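Local coordinates for Cys-Gly metallodipeptidase DUG1 (Saccharomyces cerevisiae, PDB 4G1P), which hydrolyses the dipeptide Cys-Gly as a homodimeric metallopeptidase of the M20A family and serves as the catalytic component of the glutathione degradosomal complex, at residues Phe19-Ile27 with Thr139-Asp150. Numbering follows the deposited sequence.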
loop_
_atom_site.group_PDB
_atom_site.type_symbol
_atom_site.label_atom_id
_atom_site.label_comp_id
_atom_site.label_asym_id
_atom_site.label_seq_id
_atom_site.Cartn_x
_atom_site.Cartn_y
_atom_site.Cartn_z
ATOM N N PHE A 19 32.644 15.976 -14.588
ATOM C CA PHE A 19 32.171 14.930 -13.692
ATOM C C PHE A 19 30.722 15.202 -13.284
ATOM O O PHE A 19 29.900 14.287 -13.263
ATOM C CB PHE A 19 33.047 14.809 -12.440
ATOM C CG PHE A 19 34.474 14.419 -12.719
ATOM C CD1 PHE A 19 34.829 13.817 -13.914
ATOM C CD2 PHE A 19 35.458 14.659 -11.783
ATOM C CE1 PHE A 19 36.128 13.475 -14.173
ATOM C CE2 PHE A 19 36.755 14.310 -12.033
ATOM C CZ PHE A 19 37.092 13.711 -13.231
ATOM N N PHE A 20 30.432 16.460 -12.962
ATOM C CA PHE A 20 29.104 16.884 -12.553
ATOM C C PHE A 20 28.149 16.647 -13.701
ATOM O O PHE A 20 27.041 16.139 -13.530
ATOM C CB PHE A 20 29.093 18.375 -12.218
ATOM C CG PHE A 20 29.654 18.712 -10.865
ATOM C CD1 PHE A 20 29.606 17.802 -9.822
ATOM C CD2 PHE A 20 30.224 19.963 -10.628
ATOM C CE1 PHE A 20 30.130 18.141 -8.567
ATOM C CE2 PHE A 20 30.748 20.305 -9.378
ATOM C CZ PHE A 20 30.700 19.400 -8.351
ATOM N N SER A 21 28.593 17.034 -14.884
ATOM C CA SER A 21 27.767 16.908 -16.056
ATOM C C SER A 21 27.437 15.438 -16.305
ATOM O O SER A 21 26.274 15.062 -16.503
ATOM C CB SER A 21 28.484 17.518 -17.249
ATOM O OG SER A 21 27.702 17.372 -18.418
ATOM N N ARG A 22 28.467 14.607 -16.287
ATOM C CA ARG A 22 28.285 13.184 -16.484
ATOM C C ARG A 22 27.310 12.625 -15.448
ATOM O O ARG A 22 26.410 11.857 -15.785
ATOM C CB ARG A 22 29.626 12.473 -16.408
ATOM C CG ARG A 22 29.506 10.984 -16.223
ATOM C CD ARG A 22 30.876 10.344 -16.095
ATOM N NE ARG A 22 31.544 10.244 -17.387
ATOM C CZ ARG A 22 32.859 10.236 -17.554
ATOM N NH1 ARG A 22 33.674 10.322 -16.510
ATOM N NH2 ARG A 22 33.356 10.136 -18.774
ATOM N N LEU A 23 27.468 13.044 -14.198
ATOM C CA LEU A 23 26.648 12.521 -13.119
ATOM C C LEU A 23 25.197 13.008 -13.243
ATOM O O LEU A 23 24.268 12.323 -12.846
ATOM C CB LEU A 23 27.250 12.897 -11.771
ATOM C CG LEU A 23 26.512 12.422 -10.527
ATOM C CD1 LEU A 23 26.404 10.916 -10.511
ATOM C CD2 LEU A 23 27.216 12.920 -9.283
ATOM N N THR A 24 25.000 14.178 -13.831
ATOM C CA THR A 24 23.651 14.705 -13.979
ATOM C C THR A 24 22.856 13.886 -14.979
ATOM O O THR A 24 21.691 13.569 -14.732
ATOM C CB THR A 24 23.644 16.169 -14.439
ATOM O OG1 THR A 24 24.373 16.974 -13.505
ATOM C CG2 THR A 24 22.228 16.672 -14.547
ATOM N N LYS A 25 23.488 13.556 -16.105
ATOM C CA LYS A 25 22.818 12.811 -17.165
ATOM C C LYS A 25 22.388 11.448 -16.667
ATOM O O LYS A 25 21.255 11.015 -16.905
ATOM C CB LYS A 25 23.729 12.641 -18.373
ATOM C CG LYS A 25 23.874 13.889 -19.218
ATOM C CD LYS A 25 25.090 13.810 -20.132
ATOM C CE LYS A 25 25.281 15.106 -20.888
ATOM N NZ LYS A 25 24.784 16.240 -20.051
ATOM N N ALA A 26 23.307 10.790 -15.968
ATOM C CA ALA A 26 23.082 9.474 -15.393
ATOM C C ALA A 26 21.899 9.456 -14.421
ATOM O O ALA A 26 21.017 8.606 -14.503
ATOM C CB ALA A 26 24.348 9.000 -14.691
ATOM N N ILE A 27 21.902 10.404 -13.499
ATOM C CA ILE A 27 20.881 10.494 -12.477
ATOM C C ILE A 27 19.517 10.775 -13.119
ATOM O O ILE A 27 18.480 10.411 -12.572
ATOM C CB ILE A 27 21.282 11.579 -11.442
ATOM C CG1 ILE A 27 22.506 11.115 -10.649
ATOM C CG2 ILE A 27 20.148 11.929 -10.505
ATOM C CD1 ILE A 27 22.328 9.767 -9.993
ATOM N N THR A 139 25.080 5.309 -8.124
ATOM C CA THR A 139 25.541 5.906 -9.382
ATOM C C THR A 139 26.739 6.881 -9.232
ATOM O O THR A 139 27.645 6.899 -10.065
ATOM C CB THR A 139 24.358 6.551 -10.144
ATOM O OG1 THR A 139 23.368 5.549 -10.386
ATOM C CG2 THR A 139 24.798 7.114 -11.464
ATOM N N GLY A 140 26.746 7.672 -8.165
ATOM C CA GLY A 140 27.904 8.486 -7.856
ATOM C C GLY A 140 29.200 7.685 -7.750
ATOM O O GLY A 140 30.161 7.953 -8.483
ATOM N N PRO A 141 29.239 6.695 -6.834
ATOM C CA PRO A 141 30.462 5.901 -6.668
ATOM C C PRO A 141 30.852 5.172 -7.950
ATOM O O PRO A 141 32.020 5.221 -8.326
ATOM C CB PRO A 141 30.081 4.898 -5.574
ATOM C CG PRO A 141 28.975 5.573 -4.816
ATOM C CD PRO A 141 28.203 6.318 -5.852
ATOM N N LEU A 142 29.893 4.522 -8.605
ATOM C CA LEU A 142 30.153 3.831 -9.860
ATOM C C LEU A 142 30.874 4.743 -10.852
ATOM O O LEU A 142 31.957 4.411 -11.335
ATOM C CB LEU A 142 28.845 3.329 -10.479
ATOM C CG LEU A 142 28.908 2.468 -11.738
ATOM C CD1 LEU A 142 27.652 1.625 -11.838
ATOM C CD2 LEU A 142 29.049 3.310 -12.983
ATOM N N LEU A 143 30.262 5.881 -11.174
ATOM C CA LEU A 143 30.845 6.786 -12.158
ATOM C C LEU A 143 32.211 7.317 -11.701
ATOM O O LEU A 143 33.059 7.671 -12.524
ATOM C CB LEU A 143 29.894 7.943 -12.467
ATOM C CG LEU A 143 28.598 7.585 -13.193
ATOM C CD1 LEU A 143 27.667 8.794 -13.281
ATOM C CD2 LEU A 143 28.905 7.023 -14.579
ATOM N N SER A 144 32.423 7.357 -10.392
ATOM C CA SER A 144 33.691 7.828 -9.856
ATOM C C SER A 144 34.874 7.070 -10.453
ATOM O O SER A 144 35.895 7.676 -10.788
ATOM C CB SER A 144 33.708 7.718 -8.336
ATOM O OG SER A 144 32.838 8.658 -7.748
ATOM N N TRP A 145 34.729 5.756 -10.603
ATOM C CA TRP A 145 35.780 4.965 -11.244
ATOM C C TRP A 145 36.145 5.510 -12.617
ATOM O O TRP A 145 37.326 5.578 -12.962
ATOM C CB TRP A 145 35.381 3.502 -11.358
ATOM C CG TRP A 145 35.232 2.839 -10.020
ATOM C CD1 TRP A 145 34.080 2.378 -9.458
ATOM C CD2 TRP A 145 36.270 2.601 -9.060
ATOM N NE1 TRP A 145 34.339 1.854 -8.219
ATOM C CE2 TRP A 145 35.676 1.972 -7.953
ATOM C CE3 TRP A 145 37.645 2.849 -9.038
ATOM C CZ2 TRP A 145 36.410 1.592 -6.828
ATOM C CZ3 TRP A 145 38.373 2.464 -7.925
ATOM C CH2 TRP A 145 37.754 1.846 -6.834
ATOM N N ILE A 146 35.147 5.931 -13.393
ATOM C CA ILE A 146 35.429 6.492 -14.711
ATOM C C ILE A 146 36.081 7.874 -14.626
ATOM O O ILE A 146 37.025 8.156 -15.360
ATOM C CB ILE A 146 34.175 6.577 -15.570
ATOM C CG1 ILE A 146 33.431 5.245 -15.526
ATOM C CG2 ILE A 146 34.536 6.994 -16.999
ATOM C CD1 ILE A 146 32.069 5.299 -16.148
ATOM N N ASN A 147 35.572 8.722 -13.735
ATOM C CA ASN A 147 36.176 10.025 -13.474
ATOM C C ASN A 147 37.673 9.876 -13.210
ATOM O O ASN A 147 38.516 10.563 -13.817
ATOM C CB ASN A 147 35.496 10.681 -12.273
ATOM C CG ASN A 147 33.986 10.834 -12.466
ATOM O OD1 ASN A 147 33.500 10.902 -13.599
ATOM N ND2 ASN A 147 33.237 10.885 -11.356
ATOM N N VAL A 148 37.988 8.941 -12.318
ATOM C CA VAL A 148 39.358 8.639 -11.970
ATOM C C VAL A 148 40.206 8.236 -13.179
ATOM O O VAL A 148 41.316 8.743 -13.351
ATOM C CB VAL A 148 39.423 7.571 -10.885
ATOM C CG1 VAL A 148 40.873 7.087 -10.700
ATOM C CG2 VAL A 148 38.856 8.136 -9.596
ATOM N N VAL A 149 39.694 7.339 -14.020
ATOM C CA VAL A 149 40.422 7.015 -15.243
ATOM C C VAL A 149 40.661 8.287 -16.060
ATOM O O VAL A 149 41.752 8.513 -16.567
ATOM C CB VAL A 149 39.709 5.959 -16.094
ATOM C CG1 VAL A 149 40.409 5.802 -17.416
ATOM C CG2 VAL A 149 39.673 4.641 -15.374
ATOM N N ASP A 150 39.657 9.146 -16.137
ATOM C CA ASP A 150 39.796 10.377 -16.881
ATOM C C ASP A 150 40.881 11.269 -16.292
ATOM O O ASP A 150 41.621 11.917 -17.023
ATOM C CB ASP A 150 38.472 11.134 -16.927
ATOM C CG ASP A 150 37.507 10.542 -17.916
ATOM O OD1 ASP A 150 37.958 9.742 -18.765
ATOM O OD2 ASP A 150 36.304 10.877 -17.850
#
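Arg22 leaves its helix with CG anti to the backbone N (chi1 164°), and a bend at chi3 (-76°) then lays its guanidinium along the facing helix against Asp150 and Asn147, whose own CG stands anti to the carbonyl carbon, beside the backbone N. Arg22 NH1 donates to Asn147 OD1 at 3.0 Å, within the carbonyl plane of an amide nearly coplanar with the guanidinium, and to Asp150 OD2, also at 3.0 Å, which it meets from above the carboxylate plane. Arg22 NH2 reaches the syn lone pair of Asp150 OD2 at 3.2 Å, making an end-on salt bridge in which two nitrogens converge on one oxygen. Ile146 CG2 lies over one face of the guanidinium, 3.5 Å from Arg22 NH1, while Gln52 takes NE and Ser56 and Lys153 engage the other carboxylate oxygen. Arg22 illustrates how a charged side chain can act as the knob in a knob-into-hole contact, its hole formed by Leu143, Ile146, Asn147 and Asp150, here between two helices of the M20 catalytic domain, 16-28 and 135-154, whose short segments run at 136° with axes 10.3 Å apart. A leucine in its place would probably leave Asp150 OD2 without the two guanidinium nitrogens and Asn147 OD1 without this donor, with Lys153 still facing the other carboxylate oxygen. That amide also stacks on Phe19, with Asn147 CB making a CH-pi contact 3.5 Å from the ring centroid. Farther along, the pairing turns apolar: Leu143 CD1 packs 3.6 Å from Ala26 CB and also touches Leu23 CD1, which approaches Gly140 CA. At the end nearer the zinc site, Ile27 CD1 rests 3.8 Å from Thr139 CB, while the Thr139 hydroxyl hydrogen-bonds Lys45.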